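Ferredoxin-like protein (Thermotoga maritima, PDB 7KOE) probably relays electrons through its two 4Fe-4S clusters within an assembly with electron transfer flavoprotein chains, which carry FAD. Local coordinates at residues L9-T14 and G86-F91; L21-E26 and F73-W78; C42-Y47 and G60-G65. All blocks are in the same frame, centred on the assembly; numbering follows the deposited sequence.

Overall arrangement
Contacts 1 and 2 are each built on a short antiparallel strand pair, and the two contacts lie on opposite sides of the chain's centre, their centres about 24 Å apart. Contact 3 lies nearest the middle, joins two loops rather than strands, and touches both of the others. Contacts 1 and 3 are buried, contact 1 largely against partner proteins, whereas contact 2 is partly exposed along its row of charged side chains. The chemistry follows the place: backbone bonds, arginines and a flavin methyl at contact 1; backbone and amide bonds beside two clusters at contact 2; cysteine ligands and apolar side chains at contact 3, which shares one cluster with contact 2.

Contact 1 (L9-T14 and G86-F91); sequences LNRYRT and GVLYKF. With FAD (flavin-adenine dinucleotide), chain J.
Residues 12-13 and 86-87 run antiparallel: R13 and G86 form a hydrogen-bonded pair, with R13 N to G86 O at 3.0 Å and the return bond from G86 N to R13 O, while Y12 faces V87 as the non-hydrogen-bonded pair. Beyond them L88 N reaches R11 O at 2.7 Å, though from above the carbonyl plane. The positive phi of G86 (92°) suits a residue without a side chain. Y12 and V87 lie side by side on one face of the sheet, CE2 of the ring meeting V87 CG1 at 3.5 Å. With CG beside its backbone N (chi1 -67°), the tyrosine brings CD1 to 3.6 Å from C7M of the FAD, and T14 OG1 approaches the same methyl. The phenol OH bonds to G60 O, so one residue offers hydrocarbon to the flavin and a polar tip to the loop of G60. An alanine here would remove ring and hydroxyl together, and would probably loosen both the flavin contact and the tie to that loop. On the side of R13, L88 crosses R11 and R13 obliquely. L88 CD1 lies over one face of the R11 guanidinium, toward its rim, 3.5 Å from NH1, and R13 NH1 comes to 3.4 Å from the same methyl. R11 NH1 is salt-bridged to an acidic side chain of another protein, which probably offsets the crowded positive charge. Farther out, K90 NZ gives L9 O a weak bond of 2.8 Å. N10 ND2 meets the edge of the Y89 ring while it hydrogen-bonds to the backbone of another protein chain. The contact packs against the loop ahead of helix 66-70 through N10 and Y89, which both touch L62, while L9, R11, R13 and K90 rest on an electron transfer flavoprotein chain.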
# COMPACT_ATOMS: atom_id res chain seq x y z
N LEU D 9 10.41 15.91 -22.30
CA LEU D 9 10.55 15.72 -20.86
C LEU D 9 11.84 16.32 -20.34
O LEU D 9 11.89 16.76 -19.18
CB LEU D 9 10.51 14.23 -20.55
CG LEU D 9 9.35 13.48 -21.17
CD1 LEU D 9 9.57 12.01 -21.06
CD2 LEU D 9 8.05 13.87 -20.52
N ASN D 10 12.89 16.34 -21.15
CA ASN D 10 14.16 16.90 -20.73
C ASN D 10 14.08 18.41 -20.65
O ASN D 10 13.20 19.05 -21.23
CB ASN D 10 15.27 16.52 -21.71
CG ASN D 10 15.52 15.05 -21.78
OD1 ASN D 10 15.43 14.45 -22.84
ND2 ASN D 10 15.85 14.47 -20.65
N ARG D 11 15.02 18.99 -19.91
CA ARG D 11 15.13 20.43 -19.80
C ARG D 11 16.29 20.90 -20.65
O ARG D 11 17.38 20.34 -20.58
CB ARG D 11 15.33 20.85 -18.35
CG ARG D 11 15.16 22.32 -18.14
CD ARG D 11 15.86 22.74 -16.90
NE ARG D 11 15.91 24.18 -16.79
CZ ARG D 11 16.84 24.83 -16.10
NH1 ARG D 11 17.78 24.15 -15.47
NH2 ARG D 11 16.82 26.14 -16.05
N TYR D 12 16.05 21.93 -21.44
CA TYR D 12 17.06 22.48 -22.31
C TYR D 12 17.18 23.97 -22.08
O TYR D 12 16.20 24.65 -21.75
CB TYR D 12 16.75 22.25 -23.78
CG TYR D 12 16.77 20.82 -24.24
CD1 TYR D 12 15.68 19.99 -24.05
CD2 TYR D 12 17.87 20.31 -24.90
CE1 TYR D 12 15.70 18.69 -24.49
CE2 TYR D 12 17.88 19.02 -25.35
CZ TYR D 12 16.81 18.22 -25.12
OH TYR D 12 16.83 16.92 -25.57
N ARG D 13 18.38 24.49 -22.27
CA ARG D 13 18.57 25.89 -22.60
C ARG D 13 19.20 25.88 -23.98
O ARG D 13 20.39 25.61 -24.13
CB ARG D 13 19.44 26.63 -21.59
CG ARG D 13 19.40 28.12 -21.82
CD ARG D 13 19.94 28.91 -20.66
NE ARG D 13 19.05 28.94 -19.51
CZ ARG D 13 19.26 28.24 -18.41
NH1 ARG D 13 20.32 27.46 -18.31
NH2 ARG D 13 18.41 28.33 -17.40
N THR D 14 18.38 26.12 -24.99
CA THR D 14 18.84 26.01 -26.36
C THR D 14 19.63 27.25 -26.77
O THR D 14 19.26 28.38 -26.43
CB THR D 14 17.65 25.82 -27.30
OG1 THR D 14 16.73 24.89 -26.71
CG2 THR D 14 18.11 25.26 -28.62
N GLY D 86 22.36 23.69 -23.69
CA GLY D 86 22.20 22.29 -24.05
C GLY D 86 21.24 21.57 -23.14
O GLY D 86 20.33 22.21 -22.61
N VAL D 87 21.40 20.26 -22.95
CA VAL D 87 20.61 19.54 -21.96
C VAL D 87 20.95 20.05 -20.57
O VAL D 87 22.09 20.40 -20.27
CB VAL D 87 20.83 18.02 -22.01
CG1 VAL D 87 20.14 17.43 -23.17
CG2 VAL D 87 22.30 17.70 -22.09
N LEU D 88 19.93 20.12 -19.72
CA LEU D 88 20.12 20.42 -18.31
C LEU D 88 19.38 19.31 -17.59
O LEU D 88 18.18 19.42 -17.34
CB LEU D 88 19.62 21.80 -17.95
CG LEU D 88 20.26 22.94 -18.73
CD1 LEU D 88 19.47 24.20 -18.55
CD2 LEU D 88 21.69 23.15 -18.30
N TYR D 89 20.10 18.24 -17.28
CA TYR D 89 19.48 17.07 -16.68
C TYR D 89 19.07 17.36 -15.25
O TYR D 89 19.92 17.65 -14.40
CB TYR D 89 20.43 15.88 -16.72
CG TYR D 89 20.66 15.28 -18.08
CD1 TYR D 89 19.60 14.90 -18.89
CD2 TYR D 89 21.94 15.07 -18.55
CE1 TYR D 89 19.82 14.33 -20.12
CE2 TYR D 89 22.17 14.52 -19.77
CZ TYR D 89 21.11 14.15 -20.55
OH TYR D 89 21.35 13.59 -21.78
N LYS D 90 17.77 17.32 -14.99
CA LYS D 90 17.26 17.30 -13.64
C LYS D 90 17.11 15.84 -13.23
O LYS D 90 16.62 15.03 -14.02
CB LYS D 90 15.93 18.07 -13.57
CG LYS D 90 14.83 17.55 -14.48
CD LYS D 90 13.57 18.35 -14.45
CE LYS D 90 12.49 17.57 -15.17
NZ LYS D 90 12.82 17.36 -16.60
N PHE D 91 17.54 15.52 -12.01
CA PHE D 91 17.76 14.15 -11.49
C PHE D 91 18.35 13.20 -12.54
O PHE D 91 17.77 12.19 -12.91
CB PHE D 91 16.49 13.55 -10.85
CG PHE D 91 15.21 13.81 -11.59
CD1 PHE D 91 14.77 12.95 -12.58
CD2 PHE D 91 14.41 14.89 -11.26
CE1 PHE D 91 13.61 13.19 -13.25
CE2 PHE D 91 13.24 15.13 -11.93
CZ PHE D 91 12.84 14.27 -12.92
PA FAD J . 8.26 19.08 -39.73
O1A FAD J . 9.15 18.47 -40.73
O2A FAD J . 8.12 18.27 -38.45
O5B FAD J . 6.89 19.39 -40.37
C5B FAD J . 6.65 19.16 -41.77
C4B FAD J . 5.17 19.00 -41.98
O4B FAD J . 4.78 19.70 -43.18
C3B FAD J . 4.69 17.56 -42.14
O3B FAD J . 3.49 17.34 -41.42
C2B FAD J . 4.49 17.43 -43.65
O2B FAD J . 3.48 16.48 -43.97
C1B FAD J . 4.01 18.84 -43.99
N9A FAD J . 4.19 19.22 -45.38
C8A FAD J . 5.15 18.77 -46.25
N7A FAD J . 5.07 19.28 -47.45
C5A FAD J . 3.97 20.12 -47.38
C6A FAD J . 3.35 20.96 -48.32
N6A FAD J . 3.77 21.10 -49.58
N1A FAD J . 2.27 21.67 -47.92
C2A FAD J . 1.85 21.54 -46.66
N3A FAD J . 2.36 20.78 -45.68
C4A FAD J . 3.42 20.09 -46.11
N1 FAD J . 9.98 24.04 -32.70
C2 FAD J . 9.31 25.21 -32.86
O2 FAD J . 8.62 25.42 -33.86
N3 FAD J . 9.38 26.18 -31.89
C4 FAD J . 10.08 26.09 -30.73
O4 FAD J . 10.07 27.03 -29.93
C4X FAD J . 10.80 24.86 -30.57
N5 FAD J . 11.49 24.70 -29.50
C5X FAD J . 12.18 23.53 -29.34
C6 FAD J . 12.93 23.35 -28.19
C7 FAD J . 13.65 22.19 -27.97
C7M FAD J . 14.45 22.04 -26.71
C8 FAD J . 13.61 21.16 -28.94
C8M FAD J . 14.36 19.89 -28.73
C9 FAD J . 12.86 21.33 -30.09
C9A FAD J . 12.15 22.51 -30.30
N10 FAD J . 11.36 22.70 -31.45
C10 FAD J . 10.69 23.88 -31.62
C1' FAD J . 11.33 21.69 -32.51
C2' FAD J . 10.14 20.75 -32.45
O2' FAD J . 10.39 19.69 -31.53
C3' FAD J . 9.91 20.16 -33.84
O3' FAD J . 11.03 19.34 -34.17
C4' FAD J . 9.75 21.21 -34.93
O4' FAD J . 8.71 22.13 -34.58
C5' FAD J . 9.45 20.62 -36.29
O5' FAD J . 9.09 21.69 -37.19
P FAD J . 8.04 21.47 -38.33
O1P FAD J . 7.85 22.83 -39.01
O2P FAD J . 6.84 20.83 -37.84
O3P FAD J . 8.78 20.52 -39.34

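Contact 2 (L21-E26 and F73-W78); sequences LKIKDE and FGNIEW. With SF4 (iron/sulfur cluster), chain N; SF4 (iron/sulfur cluster), chain M.
Five polar groups of 21-26 are met from 73-78, two of them in the strand pairing of K22 with E77. K22 N gives a straight bond (166°) to a lone pair of E77 O, at 3.1 Å; the answering bond, E77 N to K22 O, is bent and weak. Beyond K22, and just ahead of strand 77-78, N75 is the centre of an inverse gamma turn. There K24 N reaches N75 O at 3.3 Å, from well above the carbonyl plane. K24 is extended, so its NZ meets G74 O almost along the C=O axis at 3.2 Å; its charge is probably only partly offset by the E77 carboxylate, whose OE1 stays 4.1 Å from K24 NZ, too far for a salt bridge. G74, at a positive phi, suits this turn. N75 ND2 donates to a lone pair of D25 O at 3.0 Å, nearly in the amide plane, which is likely to set the amide's rotation, with OD1 on the side of the chain N cluster. D25 OD1 bonds to S27 OG, and the D25 side chain caps a backbone N in the turn into helix 28-32. On the face of L21 and W78 the residues are apolar: L21 CD2 touches CD1 of the indole, and S4 of the chain M cluster lies at the indole edge, in its plane, 3.6 Å from W78 NE1. K22 and E77 occupy the other face, where charge is tolerated. A short antiparallel pair, 21-22 with 77-78, beside two 4Fe-4S clusters is consistent with the family's dicluster ferredoxin fold.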
# COMPACT_ATOMS: atom_id res chain seq x y z
N LEU D 21 26.61 21.33 -33.49
CA LEU D 21 26.77 20.19 -34.39
C LEU D 21 26.77 20.72 -35.81
O LEU D 21 25.71 20.99 -36.38
CB LEU D 21 25.65 19.18 -34.21
CG LEU D 21 25.28 18.81 -32.79
CD1 LEU D 21 23.95 18.14 -32.82
CD2 LEU D 21 26.30 17.89 -32.25
N LYS D 22 27.95 20.87 -36.38
CA LYS D 22 28.10 21.26 -37.77
C LYS D 22 28.66 20.07 -38.53
O LYS D 22 29.47 19.31 -38.00
CB LYS D 22 29.03 22.47 -37.90
CG LYS D 22 28.97 23.16 -39.24
CD LYS D 22 29.94 24.32 -39.28
CE LYS D 22 31.38 23.84 -39.27
NZ LYS D 22 31.74 23.16 -40.54
N ILE D 23 28.21 19.90 -39.76
CA ILE D 23 28.74 18.86 -40.63
C ILE D 23 29.77 19.50 -41.54
O ILE D 23 29.48 20.49 -42.23
CB ILE D 23 27.61 18.17 -41.42
CG1 ILE D 23 26.89 17.21 -40.48
CG2 ILE D 23 28.16 17.44 -42.61
CD1 ILE D 23 25.84 16.44 -41.13
N LYS D 24 30.98 18.94 -41.53
CA LYS D 24 32.12 19.58 -42.18
C LYS D 24 31.99 19.55 -43.70
O LYS D 24 32.42 20.48 -44.38
CB LYS D 24 33.41 18.89 -41.75
CG LYS D 24 33.73 19.03 -40.29
CD LYS D 24 34.86 18.10 -39.90
CE LYS D 24 35.40 18.43 -38.53
NZ LYS D 24 36.24 17.33 -37.98
N ASP D 25 31.40 18.49 -44.24
CA ASP D 25 31.28 18.33 -45.69
C ASP D 25 29.99 17.58 -45.97
O ASP D 25 29.89 16.38 -45.68
CB ASP D 25 32.49 17.58 -46.25
CG ASP D 25 32.73 17.88 -47.71
OD1 ASP D 25 31.81 17.69 -48.53
OD2 ASP D 25 33.86 18.31 -48.05
N GLU D 26 29.02 18.27 -46.55
CA GLU D 26 27.74 17.66 -46.88
C GLU D 26 27.82 16.66 -48.02
O GLU D 26 26.90 15.85 -48.17
CB GLU D 26 26.73 18.75 -47.24
CG GLU D 26 26.28 19.60 -46.08
CD GLU D 26 25.19 18.94 -45.26
OE1 GLU D 26 24.43 18.14 -45.84
OE2 GLU D 26 25.09 19.23 -44.06
N PHE D 73 33.76 8.94 -41.37
CA PHE D 73 34.58 9.88 -42.12
C PHE D 73 34.99 11.11 -41.32
O PHE D 73 35.75 11.93 -41.84
CB PHE D 73 33.85 10.32 -43.38
CG PHE D 73 33.48 9.19 -44.28
CD1 PHE D 73 34.42 8.61 -45.10
CD2 PHE D 73 32.19 8.70 -44.29
CE1 PHE D 73 34.08 7.57 -45.93
CE2 PHE D 73 31.85 7.65 -45.12
CZ PHE D 73 32.79 7.09 -45.93
N GLY D 74 34.51 11.26 -40.10
CA GLY D 74 34.97 12.36 -39.28
C GLY D 74 34.37 13.71 -39.62
O GLY D 74 34.84 14.72 -39.09
N ASN D 75 33.36 13.77 -40.49
CA ASN D 75 32.82 15.05 -40.92
C ASN D 75 31.61 15.45 -40.08
O ASN D 75 30.55 15.82 -40.58
CB ASN D 75 32.48 15.02 -42.41
CG ASN D 75 31.48 13.95 -42.75
OD1 ASN D 75 31.56 12.84 -42.26
ND2 ASN D 75 30.51 14.31 -43.58
N ILE D 76 31.79 15.43 -38.77
CA ILE D 76 30.87 16.06 -37.84
C ILE D 76 31.71 16.94 -36.94
O ILE D 76 32.47 16.44 -36.10
CB ILE D 76 30.04 15.06 -37.04
CG1 ILE D 76 29.05 14.34 -37.96
CG2 ILE D 76 29.28 15.77 -35.94
CD1 ILE D 76 28.03 13.51 -37.27
N GLU D 77 31.63 18.25 -37.15
CA GLU D 77 32.27 19.19 -36.24
C GLU D 77 31.45 19.20 -34.96
O GLU D 77 30.44 19.90 -34.86
CB GLU D 77 32.35 20.58 -36.87
CG GLU D 77 32.94 21.66 -35.97
CD GLU D 77 34.30 21.30 -35.42
OE1 GLU D 77 35.17 20.86 -36.20
OE2 GLU D 77 34.50 21.45 -34.19
N TRP D 78 31.86 18.39 -34.00
CA TRP D 78 31.10 18.17 -32.79
C TRP D 78 31.72 18.98 -31.67
O TRP D 78 32.91 18.84 -31.38
CB TRP D 78 31.09 16.69 -32.42
CG TRP D 78 30.21 16.32 -31.28
CD1 TRP D 78 28.95 15.86 -31.34
CD2 TRP D 78 30.55 16.35 -29.89
NE1 TRP D 78 28.46 15.63 -30.09
CE2 TRP D 78 29.43 15.92 -29.18
CE3 TRP D 78 31.70 16.71 -29.18
CZ2 TRP D 78 29.41 15.83 -27.80
CZ3 TRP D 78 31.68 16.63 -27.81
CH2 TRP D 78 30.55 16.19 -27.14
FE1 SF4 N . 27.66 12.32 -43.45
FE2 SF4 N . 27.74 9.35 -42.89
FE3 SF4 N . 26.65 11.25 -40.81
FE4 SF4 N . 29.61 11.22 -41.42
S1 SF4 N . 28.17 9.75 -40.83
S2 SF4 N . 28.09 12.72 -41.40
S3 SF4 N . 29.18 10.82 -43.47
S4 SF4 N . 26.22 10.85 -42.86
FE1 SF4 M . 23.49 15.11 -29.83
FE2 SF4 M . 24.24 12.35 -28.85
FE3 SF4 M . 25.45 13.43 -31.39
FE4 SF4 M . 22.53 12.67 -31.32
S1 SF4 M . 24.36 11.67 -30.87
S2 SF4 M . 23.62 14.43 -31.85
S3 SF4 M . 22.40 13.35 -29.30
S4 SF4 M . 25.32 14.11 -29.38

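Contact 3 (C42-Y47 and G60-G65); sequences CPADVY and GCLECG. With SF4 (iron/sulfur cluster), chain M.
Iron ligation links the two loops first. C42, C61 and C64 bind FE4, FE1 and FE2 of one cluster, C61 SG standing 1.8 Å from FE1. C42 and C61 carry SG anti to the backbone N, whereas C64 turns it between N and the carbonyl carbon (chi1 44°), so three thiolates reach different corners. Amide hydrogens provide a second group. E63 N bonds to C61 SG at 3.4 Å, while L62 N and G65 N approach the bridging sulfides S3 and S4; such N-H groups would probably stabilise the negative charge of the cluster. The pattern is that of a dicluster ferredoxin: C61, C64 and C67 form a Cys-x-x-Cys-x-x-Cys run, C67 probably binding the fourth iron, and the remote C42, followed by a proline, completes the site. A CB at G65 (phi 112°), the N-cap of helix 66-70, would jam against the preceding carbonyl O, which suits glycine. Apolar contacts make up the third group, and no hydrogen bond crosses between the loops. P43 CG leans on C64 SG at 3.7 Å, while A44 CB meets L62 CD1 at 3.8 Å; the methyl of alanine is small enough to sit close to G60 O. V46 reaches C61 with CG2 and turns CB and CG1 to sulfide S2, which Y47 CE2 also approaches. The E63 carboxylate makes salt bridges with basic side chains of another protein chain.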
# COMPACT_ATOMS: atom_id res chain seq x y z
N CYS D 42 21.62 7.89 -33.50
CA CYS D 42 21.46 9.11 -32.66
C CYS D 42 20.29 8.90 -31.70
O CYS D 42 19.16 8.74 -32.17
CB CYS D 42 21.26 10.38 -33.46
SG CYS D 42 21.45 11.87 -32.44
N PRO D 43 20.54 8.88 -30.37
CA PRO D 43 19.50 8.67 -29.37
C PRO D 43 18.45 9.76 -29.29
O PRO D 43 17.49 9.61 -28.53
CB PRO D 43 20.30 8.60 -28.07
CG PRO D 43 21.51 9.35 -28.35
CD PRO D 43 21.86 9.03 -29.75
N ALA D 44 18.59 10.85 -30.04
CA ALA D 44 17.68 11.98 -29.92
C ALA D 44 17.09 12.38 -31.26
O ALA D 44 16.42 13.42 -31.33
CB ALA D 44 18.40 13.18 -29.30
N ASP D 45 17.31 11.58 -32.31
CA ASP D 45 16.84 11.81 -33.68
C ASP D 45 17.24 13.18 -34.20
O ASP D 45 16.45 13.86 -34.85
CB ASP D 45 15.33 11.64 -33.78
CG ASP D 45 14.92 10.26 -34.23
OD1 ASP D 45 15.64 9.69 -35.08
OD2 ASP D 45 13.90 9.74 -33.74
N VAL D 46 18.48 13.59 -33.90
CA VAL D 46 18.96 14.90 -34.33
C VAL D 46 19.18 14.91 -35.83
O VAL D 46 18.74 15.82 -36.54
CB VAL D 46 20.24 15.26 -33.56
CG1 VAL D 46 21.00 16.35 -34.26
CG2 VAL D 46 19.91 15.66 -32.15
N TYR D 47 19.81 13.87 -36.35
CA TYR D 47 20.15 13.81 -37.76
C TYR D 47 19.05 13.12 -38.54
O TYR D 47 18.57 12.05 -38.16
CB TYR D 47 21.46 13.07 -37.96
CG TYR D 47 22.63 13.79 -37.36
CD1 TYR D 47 23.29 14.77 -38.07
CD2 TYR D 47 23.07 13.49 -36.09
CE1 TYR D 47 24.36 15.43 -37.52
CE2 TYR D 47 24.12 14.14 -35.54
CZ TYR D 47 24.77 15.11 -36.26
OH TYR D 47 25.83 15.77 -35.70
N GLY D 60 17.74 19.28 -29.82
CA GLY D 60 17.48 18.12 -29.00
C GLY D 60 18.67 17.29 -28.65
O GLY D 60 18.50 16.21 -28.07
N CYS D 61 19.86 17.77 -29.01
CA CYS D 61 21.11 17.01 -28.75
C CYS D 61 21.28 16.78 -27.25
O CYS D 61 21.21 17.75 -26.48
CB CYS D 61 22.33 17.74 -29.29
SG CYS D 61 23.83 16.73 -29.23
N LEU D 62 21.48 15.51 -26.88
CA LEU D 62 21.73 15.08 -25.52
C LEU D 62 23.21 15.08 -25.16
O LEU D 62 23.57 14.60 -24.08
CB LEU D 62 21.16 13.68 -25.30
CG LEU D 62 19.64 13.58 -25.41
CD1 LEU D 62 19.25 12.18 -25.74
CD2 LEU D 62 18.99 13.99 -24.12
N GLU D 63 24.06 15.58 -26.06
CA GLU D 63 25.49 15.82 -25.84
C GLU D 63 26.25 14.55 -25.50
O GLU D 63 27.25 14.57 -24.79
CB GLU D 63 25.73 16.87 -24.75
CG GLU D 63 24.94 18.13 -24.88
CD GLU D 63 25.20 19.05 -23.72
OE1 GLU D 63 26.08 18.73 -22.90
OE2 GLU D 63 24.52 20.07 -23.61
N CYS D 64 25.70 13.41 -25.93
CA CYS D 64 26.35 12.10 -25.63
C CYS D 64 27.69 12.04 -26.37
O CYS D 64 28.71 11.80 -25.71
CB CYS D 64 25.46 10.93 -26.03
SG CYS D 64 24.68 11.13 -27.65
N GLY D 65 27.67 12.26 -27.69
CA GLY D 65 28.89 12.24 -28.46
C GLY D 65 28.98 11.08 -29.42
O GLY D 65 30.03 10.86 -30.02
FE1 SF4 M . 23.49 15.11 -29.83
FE2 SF4 M . 24.24 12.35 -28.85
FE3 SF4 M . 25.45 13.43 -31.39
FE4 SF4 M . 22.53 12.67 -31.32
S1 SF4 M . 24.36 11.67 -30.87
S2 SF4 M . 23.62 14.43 -31.85
S3 SF4 M . 22.40 13.35 -29.30
S4 SF4 M . 25.32 14.11 -29.38